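Local coordinates for SusD-like protein BACOVA_02651 (Bacteroides ovatus, PDB 5E75), which binds polysaccharide at the cell surface and probably mediates xyloglucan binding before its transport into the periplasm for degradation, at residues 52-57 against 446-451; 133-138 against 513-518; 225-228 against 232-235. All blocks are in the same frame, centred on the assembly; numbering follows the deposited sequence.

Interaction 1 (52-57 against 446-451); sequences YSPWNY and GYRTDA. With EDO (1,2-ethanediol), chain E.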
loop_
_atom_site.group_PDB
_atom_site.type_symbol
_atom_site.label_atom_id
_atom_site.label_comp_id
_atom_site.label_asym_id
_atom_site.label_seq_id
_atom_site.Cartn_x
_atom_site.Cartn_y
_atom_site.Cartn_z
ATOM N N TYR A 52 -12.416 4.198 8.456
ATOM C CA TYR A 52 -12.415 5.160 9.547
ATOM C C TYR A 52 -12.842 4.506 10.845
ATOM O O TYR A 52 -13.696 3.625 10.859
ATOM C CB TYR A 52 -13.388 6.305 9.217
ATOM C CG TYR A 52 -13.537 7.366 10.293
ATOM C CD1 TYR A 52 -12.565 8.337 10.482
ATOM C CD2 TYR A 52 -14.670 7.422 11.090
ATOM C CE1 TYR A 52 -12.702 9.314 11.450
ATOM C CE2 TYR A 52 -14.804 8.396 12.071
ATOM C CZ TYR A 52 -13.832 9.337 12.230
ATOM O OH TYR A 52 -13.969 10.309 13.206
ATOM N N SER A 53 -12.216 4.948 11.926
ATOM C CA SER A 53 -12.689 4.686 13.282
ATOM C C SER A 53 -12.602 5.978 14.063
ATOM O O SER A 53 -11.571 6.645 14.027
ATOM C CB SER A 53 -11.798 3.667 13.981
ATOM O OG SER A 53 -12.078 3.669 15.387
ATOM N N PRO A 54 -13.652 6.319 14.820
ATOM C CA PRO A 54 -13.580 7.529 15.639
ATOM C C PRO A 54 -12.582 7.424 16.784
ATOM O O PRO A 54 -12.195 8.452 17.337
ATOM C CB PRO A 54 -15.006 7.674 16.187
ATOM C CG PRO A 54 -15.592 6.322 16.115
ATOM C CD PRO A 54 -14.961 5.649 14.929
ATOM N N TRP A 55 -12.137 6.212 17.096
ATOM C CA TRP A 55 -11.245 6.005 18.237
ATOM C C TRP A 55 -9.823 5.615 17.860
ATOM O O TRP A 55 -8.904 5.816 18.650
ATOM C CB TRP A 55 -11.845 4.983 19.200
ATOM C CG TRP A 55 -13.208 5.406 19.677
ATOM C CD1 TRP A 55 -13.501 6.467 20.477
ATOM C CD2 TRP A 55 -14.453 4.792 19.351
ATOM N NE1 TRP A 55 -14.856 6.550 20.681
ATOM C CE2 TRP A 55 -15.466 5.530 19.999
ATOM C CE3 TRP A 55 -14.813 3.687 18.570
ATOM C CZ2 TRP A 55 -16.813 5.197 19.897
ATOM C CZ3 TRP A 55 -16.152 3.358 18.468
ATOM C CH2 TRP A 55 -17.137 4.111 19.128
ATOM N N ASN A 56 -9.637 5.071 16.664
ATOM C CA ASN A 56 -8.313 4.640 16.236
ATOM C C ASN A 56 -7.791 5.478 15.079
ATOM O O ASN A 56 -8.185 5.284 13.922
ATOM C CB ASN A 56 -8.321 3.154 15.889
ATOM C CG ASN A 56 -8.515 2.286 17.113
ATOM O OD1 ASN A 56 -9.462 1.506 17.194
ATOM N ND2 ASN A 56 -7.627 2.432 18.080
ATOM N N TYR A 57 -6.926 6.427 15.437
ATOM C CA TYR A 57 -6.226 7.314 14.499
ATOM C C TYR A 57 -7.122 8.091 13.534
ATOM O O TYR A 57 -6.785 8.245 12.364
ATOM C CB TYR A 57 -5.170 6.523 13.716
ATOM C CG TYR A 57 -4.375 5.607 14.606
ATOM C CD1 TYR A 57 -3.773 6.090 15.766
ATOM C CD2 TYR A 57 -4.266 4.256 14.322
ATOM C CE1 TYR A 57 -3.054 5.246 16.601
ATOM C CE2 TYR A 57 -3.548 3.408 15.149
ATOM C CZ TYR A 57 -2.951 3.915 16.286
ATOM O OH TYR A 57 -2.236 3.085 17.119
ATOM N N GLY A 446 -14.618 11.553 8.027
ATOM C CA GLY A 446 -15.058 11.621 9.416
ATOM C C GLY A 446 -16.550 11.416 9.604
ATOM O O GLY A 446 -16.991 11.206 10.734
ATOM N N TYR A 447 -17.321 11.491 8.525
ATOM C CA TYR A 447 -18.729 11.108 8.580
ATOM C C TYR A 447 -18.823 9.597 8.533
ATOM O O TYR A 447 -18.133 8.948 7.754
ATOM C CB TYR A 447 -19.513 11.667 7.400
ATOM C CG TYR A 447 -19.842 13.126 7.482
ATOM C CD1 TYR A 447 -18.884 14.090 7.218
ATOM C CD2 TYR A 447 -21.127 13.540 7.803
ATOM C CE1 TYR A 447 -19.196 15.440 7.289
ATOM C CE2 TYR A 447 -21.447 14.873 7.870
ATOM C CZ TYR A 447 -20.481 15.818 7.620
ATOM O OH TYR A 447 -20.819 17.150 7.684
ATOM N N ARG A 448 -19.678 9.040 9.370
ATOM C CA ARG A 448 -19.899 7.602 9.430
ATOM C C ARG A 448 -21.373 7.467 9.761
ATOM O O ARG A 448 -22.049 8.469 9.983
ATOM C CB ARG A 448 -19.021 6.961 10.503
ATOM C CG ARG A 448 -19.243 7.570 11.870
ATOM C CD ARG A 448 -18.185 7.189 12.859
ATOM N NE ARG A 448 -18.212 8.050 14.040
ATOM C CZ ARG A 448 -18.833 7.755 15.181
ATOM N NH1 ARG A 448 -19.500 6.613 15.315
ATOM N NH2 ARG A 448 -18.785 8.608 16.197
ATOM N N THR A 449 -21.891 6.249 9.777
ATOM C CA THR A 449 -23.323 6.088 9.993
ATOM C C THR A 449 -23.597 4.744 10.649
ATOM O O THR A 449 -22.830 3.803 10.484
ATOM C CB THR A 449 -24.086 6.287 8.677
ATOM O OG1 THR A 449 -25.425 6.721 8.955
ATOM C CG2 THR A 449 -24.093 5.033 7.809
ATOM N N ASP A 450 -24.685 4.678 11.413
ATOM C CA ASP A 450 -24.971 3.521 12.245
ATOM C C ASP A 450 -25.354 2.280 11.469
ATOM O O ASP A 450 -25.022 1.162 11.882
ATOM C CB ASP A 450 -26.138 3.822 13.177
ATOM C CG ASP A 450 -25.748 4.648 14.374
ATOM O OD1 ASP A 450 -24.548 4.743 14.698
ATOM O OD2 ASP A 450 -26.678 5.183 15.018
ATOM N N ALA A 451 -26.073 2.455 10.364
ATOM C CA ALA A 451 -26.603 1.325 9.629
ATOM C C ALA A 451 -26.393 1.436 8.137
ATOM O O ALA A 451 -26.760 2.424 7.500
ATOM C CB ALA A 451 -28.104 1.146 9.929
HETATM C C1 EDO E . -8.828 5.388 10.505
HETATM O O1 EDO E . -9.514 6.159 11.537
HETATM C C2 EDO E . -7.311 5.241 10.698
HETATM O O2 EDO E . -6.623 6.397 10.234
#
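The ring of Y52 lies against G446 and R448, and P54 continues the same surface out along the arginine. The tight part is the inner end. CA of G446 sits 4.0 Å from the centroid of the Y52 ring, 18° off the ring normal, a CH-pi contact displaced toward the OH end. At its positive phi of 91° G446 could hardly carry a side chain, which would jam against the preceding carbonyl oxygen. R448 meets the tyrosine differently: its CD comes in at the edge, near the ring plane, 3.7 Å from Y52 CE2. Swung away from its backbone N (chi1 178°), the phenol reaches across to the glycine, with P58 and V61 of helix 58-62 also against it. Cutting Y52 back to an alanine would probably leave G446 CA and R448 CD facing a gap.

Further out the contact is no looser in distance but lies nearer solvent. CG of P54 stands over the centre of the R448 guanidinium, 3.7 Å from CZ, and its ring crosses the arginine chain at about a right angle. P54 CG also lies over the rim of the exposed W55 indole. S53 points away and folds its own loop: OG accepts from the backbone N of W55 and of N56, an ST turn and ST motif. A 1,2-ethanediol, probably from the crystallisation liquor, bridges the S53, N56 and Y57 backbone within 52-57 alone.

Across the contact everything is van der Waals or CH-pi, and shape rather than charge pairing matches two pieces of chain nearly 390 residues apart.

Interaction 2 (133-138 against 513-518); sequences LIEDNQ and VPYTFN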
loop_
_atom_site.group_PDB
_atom_site.type_symbol
_atom_site.label_atom_id
_atom_site.label_comp_id
_atom_site.label_asym_id
_atom_site.label_seq_id
_atom_site.Cartn_x
_atom_site.Cartn_y
_atom_site.Cartn_z
ATOM N N LEU A 133 18.787 11.283 2.461
ATOM C CA LEU A 133 19.323 10.187 1.658
ATOM C C LEU A 133 20.616 9.667 2.270
ATOM O O LEU A 133 21.505 10.454 2.620
ATOM C CB LEU A 133 19.567 10.675 0.227
ATOM C CG LEU A 133 18.287 11.070 -0.528
ATOM C CD1 LEU A 133 18.670 11.703 -1.855
ATOM C CD2 LEU A 133 17.382 9.859 -0.740
ATOM N N ILE A 134 20.686 8.349 2.446
ATOM C CA ILE A 134 21.790 7.702 3.165
ATOM C C ILE A 134 22.248 6.451 2.444
ATOM O O ILE A 134 21.461 5.512 2.267
ATOM C CB ILE A 134 21.370 7.215 4.576
ATOM C CG1 ILE A 134 20.734 8.329 5.382
ATOM C CG2 ILE A 134 22.607 6.645 5.318
ATOM C CD1 ILE A 134 20.055 7.831 6.624
ATOM N N GLU A 135 23.520 6.429 2.044
ATOM C CA GLU A 135 24.142 5.216 1.518
ATOM C C GLU A 135 25.190 4.633 2.469
ATOM O O GLU A 135 25.552 3.471 2.325
ATOM C CB GLU A 135 24.828 5.477 0.182
ATOM C CG GLU A 135 23.916 5.870 -0.943
ATOM C CD GLU A 135 24.677 6.184 -2.210
ATOM O OE1 GLU A 135 25.184 5.240 -2.860
ATOM O OE2 GLU A 135 24.784 7.384 -2.543
ATOM N N ASP A 136 25.673 5.447 3.411
ATOM C CA ASP A 136 26.741 5.045 4.337
ATOM C C ASP A 136 26.222 5.170 5.760
ATOM O O ASP A 136 26.126 6.270 6.301
ATOM C CB ASP A 136 27.966 5.952 4.142
ATOM C CG ASP A 136 29.165 5.525 4.977
ATOM O OD1 ASP A 136 29.009 4.681 5.874
ATOM O OD2 ASP A 136 30.274 6.037 4.712
ATOM N N ASN A 137 25.892 4.038 6.363
ATOM C CA ASN A 137 25.386 4.034 7.730
ATOM C C ASN A 137 26.361 4.682 8.711
ATOM O O ASN A 137 25.932 5.274 9.687
ATOM C CB ASN A 137 25.097 2.620 8.216
ATOM C CG ASN A 137 23.892 1.997 7.549
ATOM O OD1 ASN A 137 23.062 2.687 6.947
ATOM N ND2 ASN A 137 23.768 0.688 7.683
ATOM N N GLN A 138 27.661 4.573 8.450
ATOM C CA GLN A 138 28.651 5.118 9.375
ATOM C C GLN A 138 28.596 6.633 9.434
ATOM O O GLN A 138 28.844 7.222 10.488
ATOM C CB GLN A 138 30.062 4.671 8.999
ATOM C CG GLN A 138 31.137 5.145 10.003
ATOM C CD GLN A 138 30.868 4.662 11.424
ATOM O OE1 GLN A 138 31.026 5.399 12.411
ATOM N NE2 GLN A 138 30.437 3.444 11.531
ATOM N N VAL A 513 18.703 20.302 0.922
ATOM C CA VAL A 513 19.884 20.662 0.154
ATOM C C VAL A 513 20.149 19.596 -0.888
ATOM O O VAL A 513 19.616 18.490 -0.808
ATOM C CB VAL A 513 21.113 20.813 1.057
ATOM C CG1 VAL A 513 20.810 21.791 2.200
ATOM C CG2 VAL A 513 21.563 19.466 1.628
ATOM N N PRO A 514 20.964 19.919 -1.894
ATOM C CA PRO A 514 21.257 18.902 -2.905
ATOM C C PRO A 514 22.032 17.717 -2.353
ATOM O O PRO A 514 22.883 17.878 -1.484
ATOM C CB PRO A 514 22.118 19.655 -3.931
ATOM C CG PRO A 514 21.834 21.105 -3.679
ATOM C CD PRO A 514 21.565 21.226 -2.220
ATOM N N TYR A 515 21.748 16.540 -2.892
ATOM C CA TYR A 515 22.502 15.337 -2.553
ATOM C C TYR A 515 23.741 15.222 -3.437
ATOM O O TYR A 515 23.698 15.540 -4.620
ATOM C CB TYR A 515 21.622 14.095 -2.736
ATOM C CG TYR A 515 22.261 12.807 -2.248
ATOM C CD1 TYR A 515 22.499 12.597 -0.895
ATOM C CD2 TYR A 515 22.612 11.801 -3.128
ATOM C CE1 TYR A 515 23.083 11.424 -0.434
ATOM C CE2 TYR A 515 23.198 10.613 -2.677
ATOM C CZ TYR A 515 23.426 10.437 -1.333
ATOM O OH TYR A 515 24.003 9.278 -0.862
ATOM N N THR A 516 24.844 14.764 -2.855
ATOM C CA THR A 516 26.022 14.434 -3.645
ATOM C C THR A 516 25.969 12.984 -4.087
ATOM O O THR A 516 26.214 12.062 -3.305
ATOM C CB THR A 516 27.308 14.668 -2.864
ATOM O OG1 THR A 516 27.316 13.834 -1.702
ATOM C CG2 THR A 516 27.395 16.107 -2.463
ATOM N N PHE A 517 25.624 12.790 -5.350
ATOM C CA PHE A 517 25.461 11.456 -5.903
ATOM C C PHE A 517 26.812 10.798 -6.133
ATOM O O PHE A 517 27.804 11.470 -6.423
ATOM C CB PHE A 517 24.619 11.511 -7.186
ATOM C CG PHE A 517 23.144 11.663 -6.923
ATOM C CD1 PHE A 517 22.547 12.913 -6.837
ATOM C CD2 PHE A 517 22.368 10.543 -6.723
ATOM C CE1 PHE A 517 21.194 13.030 -6.560
ATOM C CE2 PHE A 517 21.039 10.653 -6.451
ATOM C CZ PHE A 517 20.445 11.892 -6.363
ATOM N N ASN A 518 26.834 9.478 -5.980
ATOM C CA ASN A 518 28.024 8.662 -6.161
ATOM C C ASN A 518 27.996 7.897 -7.481
ATOM O O ASN A 518 28.825 7.017 -7.726
ATOM C CB ASN A 518 28.160 7.706 -4.970
ATOM C CG ASN A 518 28.390 8.446 -3.665
ATOM O OD1 ASN A 518 29.385 9.152 -3.518
ATOM N ND2 ASN A 518 27.465 8.310 -2.723
HETATM O O HOH W 1 24.539 8.090 -5.154
#
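A mixed contact, half apolar and half polar, joins L133 and E135, just ahead of helix 137-142, to Y515 and N518 of the C-terminal tail that follows helix 499-504. Its apolar half is L133 against the face of Y515. CB of L133 lies 4.0 Å from the ring centroid, 26° off the normal and displaced toward the rim, while CD1 of the leucine covers the CG end of the same ring. L133 also touches Y121 and F157, from helices 103-125 and 151-168.

The polar half gathers on one carboxylate oxygen. The hydroxyl of Y515 donates at 2.7 Å to the anti lone pair of E135 OE2, the one turned away from OE1. The N518 side chain runs to meet E135 from the opposite direction, and its ND2 donates to the same OE2 at 2.8 Å. The carboxylate is met from well above its plane, yet the bond keeps close to the plane of the amide. A water gives OE2 a third donor and accepts from N518 N, so that side chain and backbone of N518 both address the glutamate. Three donors on one oxygen should fix the rotation of the carboxylate and probably stabilise its charge; R117 of helix 103-125 also touches this side chain. A chi1 of -173° carries the Y515 ring out from the tail toward E135, and its CD2 rests over the centre of the F517 ring.

Immediately after E135, D136 OD1 accepts from Q138 N at 2.9 Å. That is the side-chain bond of a helix N-cap. The tail packs on the loop leading into the capped helix 137-142, and this loop belongs to the N-terminal, TPR-clan region of the SusD-family fold.

Interaction 3 (225-228 against 232-235); sequences DLMT and DLFK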
loop_
_atom_site.group_PDB
_atom_site.type_symbol
_atom_site.label_atom_id
_atom_site.label_comp_id
_atom_site.label_asym_id
_atom_site.label_seq_id
_atom_site.Cartn_x
_atom_site.Cartn_y
_atom_site.Cartn_z
ATOM N N ASP A 225 0.146 -13.496 -15.069
ATOM C CA ASP A 225 -1.234 -13.061 -15.257
ATOM C C ASP A 225 -1.873 -12.743 -13.921
ATOM O O ASP A 225 -1.387 -13.129 -12.863
ATOM C CB ASP A 225 -2.040 -14.144 -15.982
ATOM C CG ASP A 225 -3.258 -13.587 -16.741
ATOM O OD1 ASP A 225 -3.511 -12.348 -16.758
ATOM O OD2 ASP A 225 -3.962 -14.417 -17.356
ATOM N N LEU A 226 -2.981 -12.025 -13.985
ATOM C CA LEU A 226 -3.813 -11.812 -12.802
ATOM C C LEU A 226 -4.417 -13.125 -12.308
ATOM O O LEU A 226 -4.798 -13.978 -13.115
ATOM C CB LEU A 226 -4.963 -10.858 -13.117
ATOM C CG LEU A 226 -4.585 -9.503 -13.716
ATOM C CD1 LEU A 226 -5.827 -8.714 -13.929
ATOM C CD2 LEU A 226 -3.636 -8.736 -12.816
ATOM N N MET A 227 -4.502 -13.307 -10.992
ATOM C CA MET A 227 -5.268 -14.429 -10.459
ATOM C C MET A 227 -6.716 -14.350 -10.978
ATOM O O MET A 227 -7.297 -13.269 -11.082
ATOM C CB MET A 227 -5.273 -14.458 -8.934
ATOM C CG MET A 227 -3.908 -14.725 -8.297
ATOM S SD MET A 227 -4.065 -15.326 -6.592
ATOM C CE MET A 227 -4.395 -17.070 -6.872
ATOM N N THR A 228 -7.297 -15.504 -11.294
ATOM C CA THR A 228 -8.652 -15.559 -11.834
ATOM C C THR A 228 -9.682 -14.945 -10.889
ATOM O O THR A 228 -10.595 -14.225 -11.319
ATOM C CB THR A 228 -9.034 -17.017 -12.151
ATOM O OG1 THR A 228 -8.122 -17.537 -13.130
ATOM C CG2 THR A 228 -10.452 -17.105 -12.677
ATOM N N ASP A 232 -8.944 -14.683 -4.090
ATOM C CA ASP A 232 -7.845 -15.609 -3.851
ATOM C C ASP A 232 -6.540 -14.901 -3.498
ATOM O O ASP A 232 -5.674 -15.497 -2.865
ATOM C CB ASP A 232 -7.623 -16.522 -5.059
ATOM C CG ASP A 232 -8.702 -17.597 -5.202
ATOM O OD1 ASP A 232 -9.450 -17.844 -4.243
ATOM O OD2 ASP A 232 -8.775 -18.215 -6.277
ATOM N N LEU A 233 -6.406 -13.632 -3.887
ATOM C CA LEU A 233 -5.189 -12.876 -3.606
ATOM C C LEU A 233 -4.960 -12.697 -2.108
ATOM O O LEU A 233 -3.838 -12.461 -1.673
ATOM C CB LEU A 233 -5.279 -11.483 -4.236
ATOM C CG LEU A 233 -5.183 -11.402 -5.748
ATOM C CD1 LEU A 233 -5.698 -10.047 -6.220
ATOM C CD2 LEU A 233 -3.756 -11.662 -6.222
ATOM N N PHE A 234 -6.026 -12.805 -1.320
ATOM C CA PHE A 234 -5.996 -12.408 0.085
ATOM C C PHE A 234 -6.239 -13.587 1.006
ATOM O O PHE A 234 -6.737 -13.439 2.120
ATOM C CB PHE A 234 -6.978 -11.247 0.286
ATOM C CG PHE A 234 -6.834 -10.196 -0.768
ATOM C CD1 PHE A 234 -5.741 -9.341 -0.768
ATOM C CD2 PHE A 234 -7.750 -10.108 -1.797
ATOM C CE1 PHE A 234 -5.579 -8.401 -1.778
ATOM C CE2 PHE A 234 -7.582 -9.157 -2.809
ATOM C CZ PHE A 234 -6.518 -8.306 -2.781
ATOM N N LYS A 235 -5.801 -14.760 0.536
ATOM C CA LYS A 235 -5.802 -15.995 1.305
ATOM C C LYS A 235 -4.362 -16.460 1.465
ATOM O O LYS A 235 -3.563 -16.382 0.525
ATOM C CB LYS A 235 -6.609 -17.066 0.582
ATOM C CG LYS A 235 -8.052 -16.702 0.376
ATOM C CD LYS A 235 -8.791 -17.737 -0.466
ATOM C CE LYS A 235 -10.163 -17.238 -0.898
ATOM N NZ LYS A 235 -10.835 -18.195 -1.803
#
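M227 lays its thioether along L233, the two side chains sliding past each other in opposite directions. The sulfur and CG of M227 are each 3.7 Å from L233 CD2. At the end of the chain the methionine bends (chi3 82°), which turns its methyl aside from the leucine and onto the residue before it: CE meets D232 CB at 3.7 Å, the two side chains crossing at about a right angle. One flexible side chain therefore fills the space between a leucine branch and the aliphatic base of an aspartate, and the packing across the contact is wholly apolar.

The polar end of D232 is occupied on its own side. Its OD1 receives K235 NZ at 2.8 Å, a salt bridge met nearly along the C-O axis, while OD2 accepts from N229. K235 has further company in E231, a second salt bridge, and in Y313, a cation-pi partner. The carboxylate of D232 is engaged by these two bonds, while its CB, which points toward the methionine, is left to pack. L233 is backed by its neighbour, for its CB stands over the centre of the F234 ring, 3.5 Å above the plane.

Around the pair, R393 of helix 382-393 touches L233 and also donates to the carbonyl of M227, so the same arginine reaches both segments. Residues 232-235 themselves turn back on a weak K235 N to D232 O bond of 3.5 Å, the i to i+3 spacing of a beta turn. This is local packing between helix 205-221 and strand 244-248, in a compact irregular connection whose two limbs meet through M227, D232 and L233.

From the N terminus, the chain first passes 52-57, then 133-138, both in the N-terminal part, and the partners of both come only near the end, at 446-451 and 513-518. Interactions 1 and 2 therefore cross: they close loops of 388 and 374 residues, and the segments alternate. Interaction 3 spans just three intervening residues and lies within both of those loops. In space the three stand apart, the centres of interactions 1 and 2 being about 42 Å from each other, with interactions 2 and 3 on opposite sides of the chain's centre. The long closures tie N-terminal loops to late ones; interaction 3 is a local contact in the connection between helix 205-221 and strand 244-248.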